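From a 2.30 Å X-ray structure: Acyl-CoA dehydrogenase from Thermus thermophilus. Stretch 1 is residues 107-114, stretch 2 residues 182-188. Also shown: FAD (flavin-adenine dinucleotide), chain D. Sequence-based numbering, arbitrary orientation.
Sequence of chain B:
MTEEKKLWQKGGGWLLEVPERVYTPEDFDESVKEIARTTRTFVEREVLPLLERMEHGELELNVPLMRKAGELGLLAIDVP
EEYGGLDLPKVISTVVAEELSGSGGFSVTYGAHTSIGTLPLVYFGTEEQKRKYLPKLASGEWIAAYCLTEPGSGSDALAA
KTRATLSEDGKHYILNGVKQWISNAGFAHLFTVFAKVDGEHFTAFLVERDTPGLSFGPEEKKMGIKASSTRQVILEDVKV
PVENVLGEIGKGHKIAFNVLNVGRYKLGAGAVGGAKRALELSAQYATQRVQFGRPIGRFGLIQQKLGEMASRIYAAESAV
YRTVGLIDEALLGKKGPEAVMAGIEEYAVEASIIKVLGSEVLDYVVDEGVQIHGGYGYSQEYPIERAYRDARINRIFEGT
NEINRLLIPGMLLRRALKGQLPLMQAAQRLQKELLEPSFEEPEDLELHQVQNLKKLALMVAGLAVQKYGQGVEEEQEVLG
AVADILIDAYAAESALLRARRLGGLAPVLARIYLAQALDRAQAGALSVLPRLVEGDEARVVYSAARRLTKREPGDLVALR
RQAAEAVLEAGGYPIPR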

ATOM      1  N   SER B 107      20.118   3.759  -6.294  1.00 26.36           N
ATOM      2  CA  SER B 107      20.177   2.337  -5.988  1.00 27.03           C
ATOM      3  C   SER B 107      19.885   1.530  -7.260  1.00 27.12           C
ATOM      4  O   SER B 107      20.518   0.496  -7.505  1.00 26.75           O
ATOM      5  N   VAL B 108      18.928   1.989  -8.069  1.00 26.58           N
ATOM      6  CA  VAL B 108      18.603   1.277  -9.309  1.00 24.81           C
ATOM      7  C   VAL B 108      19.766   1.459 -10.298  1.00 24.56           C
ATOM      8  O   VAL B 108      20.141   0.528 -10.999  1.00 26.29           O
ATOM      9  N   THR B 109      20.341   2.657 -10.339  1.00 23.46           N
ATOM     10  CA  THR B 109      21.479   2.915 -11.235  1.00 23.48           C
ATOM     11  C   THR B 109      22.579   1.903 -10.909  1.00 22.24           C
ATOM     12  O   THR B 109      23.030   1.168 -11.782  1.00 21.56           O
ATOM     13  N   TYR B 110      22.977   1.861  -9.637  1.00 23.40           N
ATOM     14  CA  TYR B 110      24.001   0.923  -9.162  1.00 25.24           C
ATOM     15  C   TYR B 110      23.577  -0.527  -9.416  1.00 24.86           C
ATOM     16  O   TYR B 110      24.334  -1.315  -9.991  1.00 24.66           O
ATOM     17  N   GLY B 111      22.364  -0.865  -8.984  1.00 23.70           N
ATOM     18  CA  GLY B 111      21.856  -2.217  -9.146  1.00 24.26           C
ATOM     19  C   GLY B 111      21.811  -2.724 -10.575  1.00 26.42           C
ATOM     20  O   GLY B 111      22.261  -3.835 -10.860  1.00 27.61           O
ATOM     21  N   ALA B 112      21.272  -1.927 -11.488  1.00 25.51           N
ATOM     22  CA  ALA B 112      21.187  -2.367 -12.870  1.00 26.09           C
ATOM     23  C   ALA B 112      22.601  -2.597 -13.428  1.00 24.75           C
ATOM     24  O   ALA B 112      22.872  -3.591 -14.089  1.00 23.83           O
ATOM     25  N   HIS B 113      23.504  -1.674 -13.138  1.00 26.50           N
ATOM     26  CA  HIS B 113      24.886  -1.792 -13.598  1.00 26.43           C
ATOM     27  C   HIS B 113      25.578  -3.085 -13.089  1.00 26.19           C
ATOM     28  O   HIS B 113      25.936  -3.946 -13.886  1.00 24.44           O
ATOM     29  N   THR B 114      25.732  -3.220 -11.770  1.00 25.97           N
ATOM     30  CA  THR B 114      26.403  -4.398 -11.185  1.00 27.01           C
ATOM     31  C   THR B 114      25.746  -5.763 -11.425  1.00 27.91           C
ATOM     32  O   THR B 114      26.441  -6.794 -11.438  1.00 28.03           O
ATOM     33  N   ILE B 182      14.448   0.863 -20.148  1.00 24.99           N
ATOM     34  CA  ILE B 182      15.851   0.504 -19.907  1.00 22.62           C
ATOM     35  C   ILE B 182      16.525   1.401 -18.872  1.00 21.85           C
ATOM     36  O   ILE B 182      16.760   2.574 -19.128  1.00 22.97           O
ATOM     37  N   SER B 183      16.829   0.848 -17.701  1.00 19.81           N
ATOM     38  CA  SER B 183      17.509   1.636 -16.666  1.00 20.97           C
ATOM     39  C   SER B 183      18.915   1.996 -17.147  1.00 21.83           C
ATOM     40  O   SER B 183      19.579   1.177 -17.792  1.00 24.06           O
ATOM     41  N   ASN B 184      19.353   3.213 -16.831  1.00 22.17           N
ATOM     42  CA  ASN B 184      20.682   3.714 -17.204  1.00 23.01           C
ATOM     43  C   ASN B 184      20.822   4.082 -18.686  1.00 22.00           C
ATOM     44  O   ASN B 184      21.883   4.550 -19.126  1.00 25.01           O
ATOM     45  N   ALA B 185      19.756   3.889 -19.455  1.00 22.95           N
ATOM     46  CA  ALA B 185      19.762   4.174 -20.889  1.00 22.81           C
ATOM     47  C   ALA B 185      20.187   5.589 -21.241  1.00 23.26           C
ATOM     48  O   ALA B 185      20.706   5.837 -22.332  1.00 24.67           O
ATOM     49  N   GLY B 186      19.973   6.523 -20.326  1.00 23.95           N
ATOM     50  CA  GLY B 186      20.328   7.902 -20.579  1.00 25.82           C
ATOM     51  C   GLY B 186      21.824   8.199 -20.603  1.00 28.00           C
ATOM     52  O   GLY B 186      22.228   9.215 -21.159  1.00 26.51           O
ATOM     53  N   PHE B 187      22.640   7.322 -20.013  1.00 28.06           N
ATOM     54  CA  PHE B 187      24.088   7.538 -19.968  1.00 28.43           C
ATOM     55  C   PHE B 187      24.928   6.264 -20.080  1.00 28.82           C
ATOM     56  O   PHE B 187      26.154   6.320 -20.001  1.00 30.17           O
ATOM     57  N   ALA B 188      24.273   5.120 -20.254  1.00 28.43           N
ATOM     58  CA  ALA B 188      24.983   3.848 -20.373  1.00 27.63           C
ATOM     59  C   ALA B 188      25.841   3.810 -21.635  1.00 28.39           C
ATOM     60  O   ALA B 188      25.403   4.247 -22.704  1.00 29.02           O
TER

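The most unusual feature of this contact is that Ser183 packs against a helix and binds the flavin at the same time. Its CA-to-CB bond points toward the helix, where Ser183 CB lies 3.9 Å from Ala112 CB, yet in rotamer m (-54°) its hydroxyl donates a hydrogen bond from Ser183 OG to FAD N5 at 2.6 Å. The backbone adds a second, from Ser183 N to FAD O4, at 3.3 Å with an N-H...O angle of 153°. One residue thus contacts the helix through CB and OG while binding two neighbouring polar atoms of the isoalloxazine, the redox-active part of the cofactor in an acyl-CoA dehydrogenase.

Asn184 sits in a tight turn. Ile182 to Ala185 form a type II beta turn, closed by Ala185 N to Ile182 O at 3.3 Å, and Asn184, with phi/psi of 74/-1°, occupies its third position. Its CA-to-CB bond points toward the helix, chi1 is m (-68°), and the residue has the largest area covered in the contact, 64 of the 216 Å² summed over both sides. The end of its amide, which is probably turned over in the model, approaches Thr109 O at 3.2 Å through the atom deposited as Asn184 OD1, and with the amide turned back this may be a hydrogen bond. That carbonyl already accepts the helical bond from His113 N to Thr109 O, at 3.2 Å. The register agrees: the CA atoms of Thr109 and Asn184 are 6.1 Å apart, those of Ala112 and Ser183 6.6 Å.

On the helix, the residues in contact are Val108, Thr109, Ala112 and, marginally, His113, a pattern set by the helical repeat. Ala112 is the one whose CA-to-CB bond points toward the other stretch, and its methyl carbon meets Ser183 as described. Thr109 points sideways in rotamer m (-55°), which brings Thr109 CG2 to 4.0 Å from Phe187 CZ. The ring meets this methyl obliquely; Phe187 leaves its CA sideways, but chi1 of 41° (p) and chi2 of -110° bring its end nearer the helix. Val108, rotamer t (178°), also points sideways, and Val108 CG1 reaches 3.8 Å from Ser183 OG. For His113 the CA-to-CB bond is sideways while the ring leads away, and both ring nitrogens are hydrogen-bonded elsewhere in the structure.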

ATOM      1  CB  SER B 107      19.165   1.994  -4.897  1.00 28.51           C
ATOM      2  OG  SER B 107      17.848   2.315  -5.317  1.00 35.00           O
ATOM      3  CB  VAL B 108      17.269   1.787  -9.920  1.00 23.96           C
ATOM      4  CG1 VAL B 108      16.965   1.079 -11.241  1.00 22.92           C
ATOM      5  CG2 VAL B 108      16.138   1.522  -8.935  1.00 24.07           C
ATOM      6  CB  THR B 109      22.028   4.344 -11.030  1.00 24.32           C
ATOM      7  OG1 THR B 109      20.971   5.288 -11.196  1.00 24.82           O
ATOM      8  CG2 THR B 109      23.139   4.632 -12.032  1.00 23.75           C
ATOM      9  CB  TYR B 110      24.227   1.111  -7.651  1.00 27.39           C
ATOM     10  CG  TYR B 110      25.167   0.097  -7.026  1.00 29.76           C
ATOM     11  CD1 TYR B 110      26.542   0.253  -7.120  1.00 31.27           C
ATOM     12  CD2 TYR B 110      24.673  -1.035  -6.364  1.00 32.19           C
ATOM     13  CE1 TYR B 110      27.419  -0.678  -6.580  1.00 31.58           C
ATOM     14  CE2 TYR B 110      25.553  -1.987  -5.811  1.00 32.53           C
ATOM     15  CZ  TYR B 110      26.929  -1.788  -5.931  1.00 33.82           C
ATOM     16  OH  TYR B 110      27.862  -2.668  -5.435  1.00 36.21           O
ATOM     17  CB  ALA B 112      20.432  -1.341 -13.697  1.00 22.94           C
ATOM     18  CB  HIS B 113      25.657  -0.561 -13.148  1.00 25.62           C
ATOM     19  CG  HIS B 113      27.095  -0.566 -13.558  1.00 28.63           C
ATOM     20  ND1 HIS B 113      27.501  -0.424 -14.871  1.00 29.51           N
ATOM     21  CD2 HIS B 113      28.228  -0.682 -12.821  1.00 27.93           C
ATOM     22  CE1 HIS B 113      28.820  -0.455 -14.920  1.00 30.11           C
ATOM     23  NE2 HIS B 113      29.285  -0.610 -13.695  1.00 28.34           N
ATOM     24  CB  THR B 114      26.590  -4.243  -9.644  1.00 25.08           C
ATOM     25  OG1 THR B 114      25.314  -4.225  -8.999  1.00 27.09           O
ATOM     26  CG2 THR B 114      27.333  -2.951  -9.317  1.00 24.86           C
ATOM     27  CB  ILE B 182      16.662   0.559 -21.222  1.00 25.23           C
ATOM     28  CG1 ILE B 182      16.280  -0.616 -22.098  1.00 26.57           C
ATOM     29  CG2 ILE B 182      18.149   0.483 -20.953  1.00 25.01           C
ATOM     30  CD1 ILE B 182      14.897  -0.545 -22.611  1.00 29.32           C
ATOM     31  CB  SER B 183      17.628   0.832 -15.353  1.00 20.27           C
ATOM     32  OG  SER B 183      16.380   0.340 -14.909  1.00 17.51           O
ATOM     33  CB  ASN B 184      21.769   2.674 -16.843  1.00 20.33           C
ATOM     34  CG  ASN B 184      21.953   2.481 -15.325  1.00 20.88           C
ATOM     35  OD1 ASN B 184      22.586   1.516 -14.898  1.00 23.70           O
ATOM     36  ND2 ASN B 184      21.418   3.390 -14.522  1.00 15.15           N
ATOM     37  CB  ALA B 185      18.392   3.884 -21.476  1.00 21.33           C
ATOM     38  CB  PHE B 187      24.458   8.281 -18.679  1.00 26.85           C
ATOM     39  CG  PHE B 187      23.711   7.787 -17.467  1.00 27.67           C
ATOM     40  CD1 PHE B 187      22.744   8.585 -16.861  1.00 24.22           C
ATOM     41  CD2 PHE B 187      23.948   6.514 -16.958  1.00 25.85           C
ATOM     42  CE1 PHE B 187      22.022   8.119 -15.764  1.00 25.17           C
ATOM     43  CE2 PHE B 187      23.231   6.038 -15.864  1.00 25.13           C
ATOM     44  CZ  PHE B 187      22.266   6.842 -15.266  1.00 24.55           C
ATOM     45  CB  ALA B 188      23.987   2.694 -20.397  1.00 25.76           C
TER
HETATM   46  PA  FAD D 701       2.441  -6.744 -17.281  1.00 58.81           P
HETATM   47  O1A FAD D 701       2.856  -5.513 -16.656  1.00 59.25           O
HETATM   48  O2A FAD D 701       2.750  -7.122 -18.802  1.00 53.71           O
HETATM   49  O5B FAD D 701       2.159  -7.948 -16.321  1.00 55.78           O
HETATM   50  C5B FAD D 701       0.885  -7.780 -15.701  1.00 59.30           C
HETATM   51  C4B FAD D 701       0.784  -9.103 -14.975  1.00 61.19           C
HETATM   52  O4B FAD D 701       1.846  -9.937 -14.740  1.00 62.11           O
HETATM   53  C3B FAD D 701      -0.305  -9.323 -13.829  1.00 63.84           C
HETATM   54  O3B FAD D 701      -1.600  -9.554 -14.397  1.00 68.54           O
HETATM   55  C2B FAD D 701       0.432 -10.595 -13.241  1.00 63.41           C
HETATM   56  O2B FAD D 701      -0.397 -11.542 -12.559  1.00 66.50           O
HETATM   57  C1B FAD D 701       0.914 -10.948 -14.619  1.00 59.22           C
HETATM   58  N9A FAD D 701       1.369 -12.250 -15.004  1.00 54.87           N
HETATM   59  C8A FAD D 701       2.333 -12.411 -15.957  1.00 52.76           C
HETATM   60  N7A FAD D 701       2.547 -13.657 -16.170  1.00 53.63           N
HETATM   61  C5A FAD D 701       1.756 -14.387 -15.356  1.00 52.34           C
HETATM   62  C6A FAD D 701       1.552 -15.785 -15.148  1.00 50.91           C
HETATM   63  N6A FAD D 701       2.286 -16.695 -15.879  1.00 49.90           N
HETATM   64  N1A FAD D 701       0.635 -16.164 -14.217  1.00 50.43           N
HETATM   65  C2A FAD D 701      -0.086 -15.283 -13.530  1.00 49.93           C
HETATM   66  N3A FAD D 701       0.082 -13.989 -13.718  1.00 50.47           N
HETATM   67  C4A FAD D 701       0.960 -13.480 -14.597  1.00 52.41           C
HETATM   68  N1  FAD D 701      13.726  -4.123 -18.108  1.00 35.69           N
HETATM   69  C2  FAD D 701      14.960  -4.464 -18.538  1.00 36.47           C
HETATM   70  O2  FAD D 701      15.059  -5.353 -19.368  1.00 34.39           O
HETATM   71  N3  FAD D 701      16.089  -3.849 -18.105  1.00 37.13           N
HETATM   72  C4  FAD D 701      16.060  -2.822 -17.187  1.00 36.51           C
HETATM   73  O4  FAD D 701      17.068  -2.276 -16.809  1.00 37.98           O
HETATM   74  C4X FAD D 701      14.734  -2.385 -16.685  1.00 38.14           C
HETATM   75  N5  FAD D 701      14.586  -1.370 -15.817  1.00 36.94           N
HETATM   76  C5X FAD D 701      13.356  -0.962 -15.410  1.00 36.90           C
HETATM   77  C6  FAD D 701      13.200   0.166 -14.529  1.00 38.14           C
HETATM   78  C7  FAD D 701      11.913   0.594 -14.161  1.00 37.62           C
HETATM   79  C7M FAD D 701      11.759   1.800 -13.254  1.00 37.61           C
HETATM   80  C8  FAD D 701      10.755  -0.097 -14.641  1.00 37.25           C
HETATM   81  C8M FAD D 701       9.353   0.337 -14.276  1.00 36.19           C
HETATM   82  C9  FAD D 701      10.894  -1.184 -15.475  1.00 35.46           C
HETATM   83  C9A FAD D 701      12.185  -1.639 -15.884  1.00 38.84           C
HETATM   84  N10 FAD D 701      12.299  -2.730 -16.774  1.00 39.97           N
HETATM   85  C10 FAD D 701      13.544  -3.128 -17.217  1.00 37.95           C
HETATM   86  C1' FAD D 701      11.064  -3.334 -17.202  1.00 43.89           C
HETATM   87  C2' FAD D 701      10.690  -4.638 -16.482  1.00 47.36           C
HETATM   88  O2' FAD D 701      11.626  -5.667 -16.768  1.00 50.93           O
HETATM   89  C3' FAD D 701       9.331  -4.901 -17.046  1.00 49.93           C
HETATM   90  O3' FAD D 701       8.479  -3.788 -16.649  1.00 48.91           O
HETATM   91  C4' FAD D 701       8.655  -6.151 -16.553  1.00 49.39           C
HETATM   92  O4' FAD D 701       9.358  -7.351 -16.886  1.00 51.96           O
HETATM   93  C5' FAD D 701       7.332  -6.028 -17.216  1.00 50.08           C
HETATM   94  O5' FAD D 701       6.459  -6.994 -16.910  1.00 45.76           O
HETATM   95  P   FAD D 701       5.144  -6.331 -17.547  1.00 46.08           P
HETATM   96  O1P FAD D 701       5.028  -4.958 -16.988  1.00 39.23           O
HETATM   97  O2P FAD D 701       5.266  -6.241 -19.167  1.00 41.37           O
HETATM   98  O3P FAD D 701       3.947  -7.309 -17.018  1.00 47.90           O